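Local coordinates for coenzyme PQQ synthesis protein B (Methylobacterium extorquens, PDB 4Z7R), which may take part in moving pyrroloquinoline quinone or its precursor to the periplasm, and binds zinc on a metallo-beta-lactamase-type fold, at residues A[7-11]-A[12-16]; A[108-112]-A[113-117]. All coordinates share one frame; numbering follows the deposited sequence.

Interaction 1 (A[7-11]-A[12-16]); sequences GSAAG and GGVPQ
Ala10 and Gly13 close a type II beta turn, through which 7-11 runs straight on into 12-16 in one continuous piece of loop. Gly13 N donates to Ala10 O at 3.0 Å, with an N-H...O angle of 158°. Gly11 and Gly12 occupy the two corners. Gly12 has the positive phi (101°) expected at the third position of such a turn; its backbone angles by themselves call for glycine, because a CB would jam against the preceding carbonyl oxygen, Gly11 O. Gly13 continues with positive phi as the chain doubles back and brings Ala9 CA to 5.0 Å from Gly13 CA. A water sits where Gly11 O (2.9 Å) and Gly13 O (2.7 Å) both face it, although its two protons have more acceptors nearby than they can serve at once. The turn belongs to the glycine-rich loop between strand 2-5 and helix 22-29, which in this metallo-beta-lactamase fold runs past the metal sites: the nearest zinc ion is about 4 Å from Gly11. Side-chain contact is slight and made by small groups. Ala9 CB points into the bend, 3.6 Å from Gly13 CA, and the same methyl meets Val14 CG2 at 3.9 Å. Val14 offers that branch because its other one, CG1, lies trans to the backbone N (chi1 -174°), which leaves CG2 beside N and facing Ala9. Beyond the cis peptide that precedes Pro15, the extended side chain of Gln16 brings OE1 to 3.9 Å from Gly11 O, while NE2 is hydrogen-bonded to Asn18 OD1. Gln16 also touches Asn268, a ligand of the zinc that Cys19, Cys21 and Cys24 bind. Arg61 of the second subunit hydrogen-bonds through NE to Gly12 O and through NH1 to Pro15 O.

Interaction 2 (A[108-112]-A[113-117]); sequences LYATP and GILAS
Leu115 pushes one methyl into the hollow between Leu108 and Ala110, two residues whose side chains leave the same face of strand 106-110. Its CD1 lies 3.9 Å from Ala110 CB, the floor of the hollow, and 4.0 Å from Leu108 CD2, its wall, while the other methyl of the leucine knob, CD2, skirts the strand backbone. The two leucines lie side by side and run antiparallel to one another: Leu108, with CG trans to its backbone N (chi1 177°), reaches out from the strand as Leu115 reaches in from the helix. The floor is shared, for Ile114 CG2 also rests on Ala110 CB, at 3.9 Å. One small methyl thus fills the groove between two successive side chains of the helix. The strand ends at Ala110, Thr111 is the N-cap, and the helix is under way by Pro112. This is the strand-to-helix corner of a beta-alpha-beta unit, strand 106-110, helix 112-119 and strand 132-136, and the short axes of strand and helix run at 125°, 7.8 Å apart at their closest. Thr111 O receives Leu115 N at 3.0 Å in a nearly straight bond (173°), the first regular turn of the helix, and Pro112 O receives Ala116 N. The cap itself is weak, Ile114 N to Thr111 OG1 at 3.5 Å; the hydroxyl donates to Glu176 O, while Glu176 OE1 takes Gly113 N. OG1 at the same time lies against Ile114 CG1, where the two side chains pass at a slant. Pro112 and Leu115 touch Thr136 of strand 132-136, and Met127 lies against Leu108.

In the fold
From the N terminus, strand 2-5 runs into interaction 1, which is complete within its own loop before helix 22-29 begins. The chain then builds strands 41-45, 51-54 and 81-85, and only at strand 106-110 does interaction 2 open, closing the short corner into helix 112-119. The two are in series: neither nests in the other nor crosses it. The centres of interaction 1 and interaction 2 are 24 Å apart; their nearest atoms are about 16 Å apart, without touching. Both nevertheless start from one mixed sheet: interaction 1 follows strand 2-5 and has Gly11 about 4 Å from a zinc ion, and interaction 2 follows strand 106-110, next to the edge strand 132-136.

Interaction 1 (A[7-11]-A[12-16])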
loop_
_atom_site.group_PDB
_atom_site.type_symbol
_atom_site.label_atom_id
_atom_site.label_comp_id
_atom_site.label_asym_id
_atom_site.label_seq_id
_atom_site.Cartn_x
_atom_site.Cartn_y
_atom_site.Cartn_z
ATOM N N GLY A 7 -9.928 5.642 3.884
ATOM C CA GLY A 7 -10.088 5.249 2.498
ATOM C C GLY A 7 -11.548 4.956 2.234
ATOM O O GLY A 7 -12.183 4.198 2.970
ATOM N N SER A 8 -12.081 5.543 1.168
ATOM C CA SER A 8 -13.510 5.455 0.894
ATOM C C SER A 8 -13.789 4.638 -0.358
ATOM O O SER A 8 -14.946 4.446 -0.736
ATOM C CB SER A 8 -14.112 6.854 0.747
ATOM O OG SER A 8 -13.368 7.632 -0.180
ATOM N N ALA A 9 -12.731 4.156 -1.000
ATOM C CA ALA A 9 -12.888 3.378 -2.223
ATOM C C ALA A 9 -12.887 1.876 -1.959
ATOM O O ALA A 9 -12.422 1.414 -0.919
ATOM C CB ALA A 9 -11.797 3.731 -3.218
ATOM N N ALA A 10 -13.417 1.124 -2.917
ATOM C CA ALA A 10 -13.315 -0.328 -2.920
ATOM C C ALA A 10 -11.907 -0.750 -3.319
ATOM O O ALA A 10 -11.045 0.097 -3.561
ATOM C CB ALA A 10 -14.341 -0.935 -3.863
ATOM N N GLY A 11 -11.670 -2.059 -3.349
ATOM C CA GLY A 11 -10.412 -2.594 -3.838
ATOM C C GLY A 11 -10.005 -1.923 -5.138
ATOM O O GLY A 11 -10.835 -1.728 -6.024
ATOM N N GLY A 12 -8.737 -1.540 -5.233
ATOM C CA GLY A 12 -8.215 -0.880 -6.417
ATOM C C GLY A 12 -8.087 0.622 -6.237
ATOM O O GLY A 12 -7.252 1.270 -6.871
ATOM N N GLY A 13 -8.920 1.177 -5.363
ATOM C CA GLY A 13 -8.947 2.610 -5.146
ATOM C C GLY A 13 -9.449 3.382 -6.349
ATOM O O GLY A 13 -9.957 2.804 -7.314
ATOM N N VAL A 14 -9.321 4.702 -6.280
ATOM C CA VAL A 14 -9.671 5.582 -7.389
ATOM C C VAL A 14 -8.536 6.584 -7.587
ATOM O O VAL A 14 -8.255 7.379 -6.694
ATOM C CB VAL A 14 -10.993 6.339 -7.148
ATOM C CG1 VAL A 14 -11.378 7.126 -8.385
ATOM C CG2 VAL A 14 -12.112 5.376 -6.771
ATOM N N PRO A 15 -7.865 6.536 -8.748
ATOM C CA PRO A 15 -8.093 5.564 -9.822
ATOM C C PRO A 15 -7.494 4.202 -9.501
ATOM O O PRO A 15 -6.718 4.072 -8.555
ATOM C CB PRO A 15 -7.377 6.196 -11.016
ATOM C CG PRO A 15 -6.227 6.920 -10.385
ATOM C CD PRO A 15 -6.765 7.462 -9.075
ATOM N N GLN A 16 -7.858 3.198 -10.288
ATOM C CA GLN A 16 -7.246 1.883 -10.176
ATOM C C GLN A 16 -6.063 1.820 -11.139
ATOM O O GLN A 16 -6.136 2.347 -12.250
ATOM C CB GLN A 16 -8.268 0.789 -10.466
ATOM C CG GLN A 16 -7.723 -0.624 -10.444
ATOM C CD GLN A 16 -8.828 -1.647 -10.573
ATOM O OE1 GLN A 16 -9.750 -1.685 -9.757
ATOM N NE2 GLN A 16 -8.760 -2.462 -11.616
HETATM O O HOH W 1 -11.779 0.784 -7.172
#

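Interaction 2 (A[108-112]-A[113-117])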
loop_
_atom_site.group_PDB
_atom_site.type_symbol
_atom_site.label_atom_id
_atom_site.label_comp_id
_atom_site.label_asym_id
_atom_site.label_seq_id
_atom_site.Cartn_x
_atom_site.Cartn_y
_atom_site.Cartn_z
ATOM N N LEU A 108 -4.135 -6.994 17.209
ATOM C CA LEU A 108 -4.873 -7.280 15.988
ATOM C C LEU A 108 -6.078 -8.168 16.289
ATOM O O LEU A 108 -5.928 -9.280 16.799
ATOM C CB LEU A 108 -3.957 -7.942 14.956
ATOM C CG LEU A 108 -4.581 -8.383 13.634
ATOM C CD1 LEU A 108 -5.173 -7.189 12.898
ATOM C CD2 LEU A 108 -3.537 -9.080 12.778
ATOM N N TYR A 109 -7.268 -7.664 15.973
ATOM C CA TYR A 109 -8.518 -8.379 16.220
ATOM C C TYR A 109 -9.174 -8.865 14.934
ATOM O O TYR A 109 -9.214 -8.143 13.939
ATOM C CB TYR A 109 -9.519 -7.492 16.960
ATOM C CG TYR A 109 -9.099 -7.034 18.338
ATOM C CD1 TYR A 109 -9.398 -7.789 19.465
ATOM C CD2 TYR A 109 -8.436 -5.828 18.514
ATOM C CE1 TYR A 109 -9.029 -7.361 20.734
ATOM C CE2 TYR A 109 -8.065 -5.390 19.772
ATOM C CZ TYR A 109 -8.364 -6.160 20.878
ATOM O OH TYR A 109 -7.987 -5.725 22.127
ATOM N N ALA A 110 -9.687 -10.092 14.968
ATOM C CA ALA A 110 -10.498 -10.632 13.879
ATOM C C ALA A 110 -11.232 -11.881 14.354
ATOM O O ALA A 110 -10.959 -12.393 15.437
ATOM C CB ALA A 110 -9.641 -10.944 12.660
ATOM N N THR A 111 -12.185 -12.355 13.559
ATOM C CA THR A 111 -12.834 -13.627 13.854
ATOM C C THR A 111 -11.790 -14.738 13.740
ATOM O O THR A 111 -10.757 -14.540 13.095
ATOM C CB THR A 111 -14.009 -13.898 12.902
ATOM O OG1 THR A 111 -13.526 -13.999 11.556
ATOM C CG2 THR A 111 -15.033 -12.779 12.997
ATOM N N PRO A 112 -12.042 -15.902 14.368
ATOM C CA PRO A 112 -11.060 -16.990 14.288
ATOM C C PRO A 112 -10.718 -17.390 12.852
ATOM O O PRO A 112 -9.552 -17.640 12.551
ATOM C CB PRO A 112 -11.756 -18.138 15.022
ATOM C CG PRO A 112 -12.643 -17.454 16.007
ATOM C CD PRO A 112 -13.151 -16.235 15.282
ATOM N N GLY A 113 -11.719 -17.433 11.980
ATOM C CA GLY A 113 -11.498 -17.802 10.593
ATOM C C GLY A 113 -10.597 -16.838 9.840
ATOM O O GLY A 113 -9.704 -17.259 9.103
ATOM N N ILE A 114 -10.822 -15.542 10.029
ATOM C CA ILE A 114 -10.047 -14.525 9.323
ATOM C C ILE A 114 -8.612 -14.432 9.843
ATOM O O ILE A 114 -7.668 -14.402 9.052
ATOM C CB ILE A 114 -10.727 -13.145 9.413
ATOM C CG1 ILE A 114 -11.987 -13.138 8.549
ATOM C CG2 ILE A 114 -9.792 -12.047 8.932
ATOM C CD1 ILE A 114 -11.726 -13.523 7.099
ATOM N N LEU A 115 -8.457 -14.421 11.163
ATOM C CA LEU A 115 -7.135 -14.401 11.776
ATOM C C LEU A 115 -6.309 -15.605 11.331
ATOM O O LEU A 115 -5.121 -15.476 11.030
ATOM C CB LEU A 115 -7.252 -14.379 13.302
ATOM C CG LEU A 115 -6.274 -13.466 14.043
ATOM C CD1 LEU A 115 -5.952 -12.233 13.211
ATOM C CD2 LEU A 115 -6.833 -13.069 15.401
ATOM N N ALA A 116 -6.942 -16.774 11.289
ATOM C CA ALA A 116 -6.266 -17.996 10.869
ATOM C C ALA A 116 -5.798 -17.892 9.421
ATOM O O ALA A 116 -4.682 -18.290 9.097
ATOM C CB ALA A 116 -7.178 -19.200 11.045
ATOM N N SER A 117 -6.648 -17.347 8.557
ATOM C CA SER A 117 -6.301 -17.188 7.149
ATOM C C SER A 117 -5.115 -16.245 6.976
ATOM O O SER A 117 -4.218 -16.499 6.171
ATOM C CB SER A 117 -7.502 -16.675 6.350
ATOM O OG SER A 117 -8.518 -17.659 6.268
#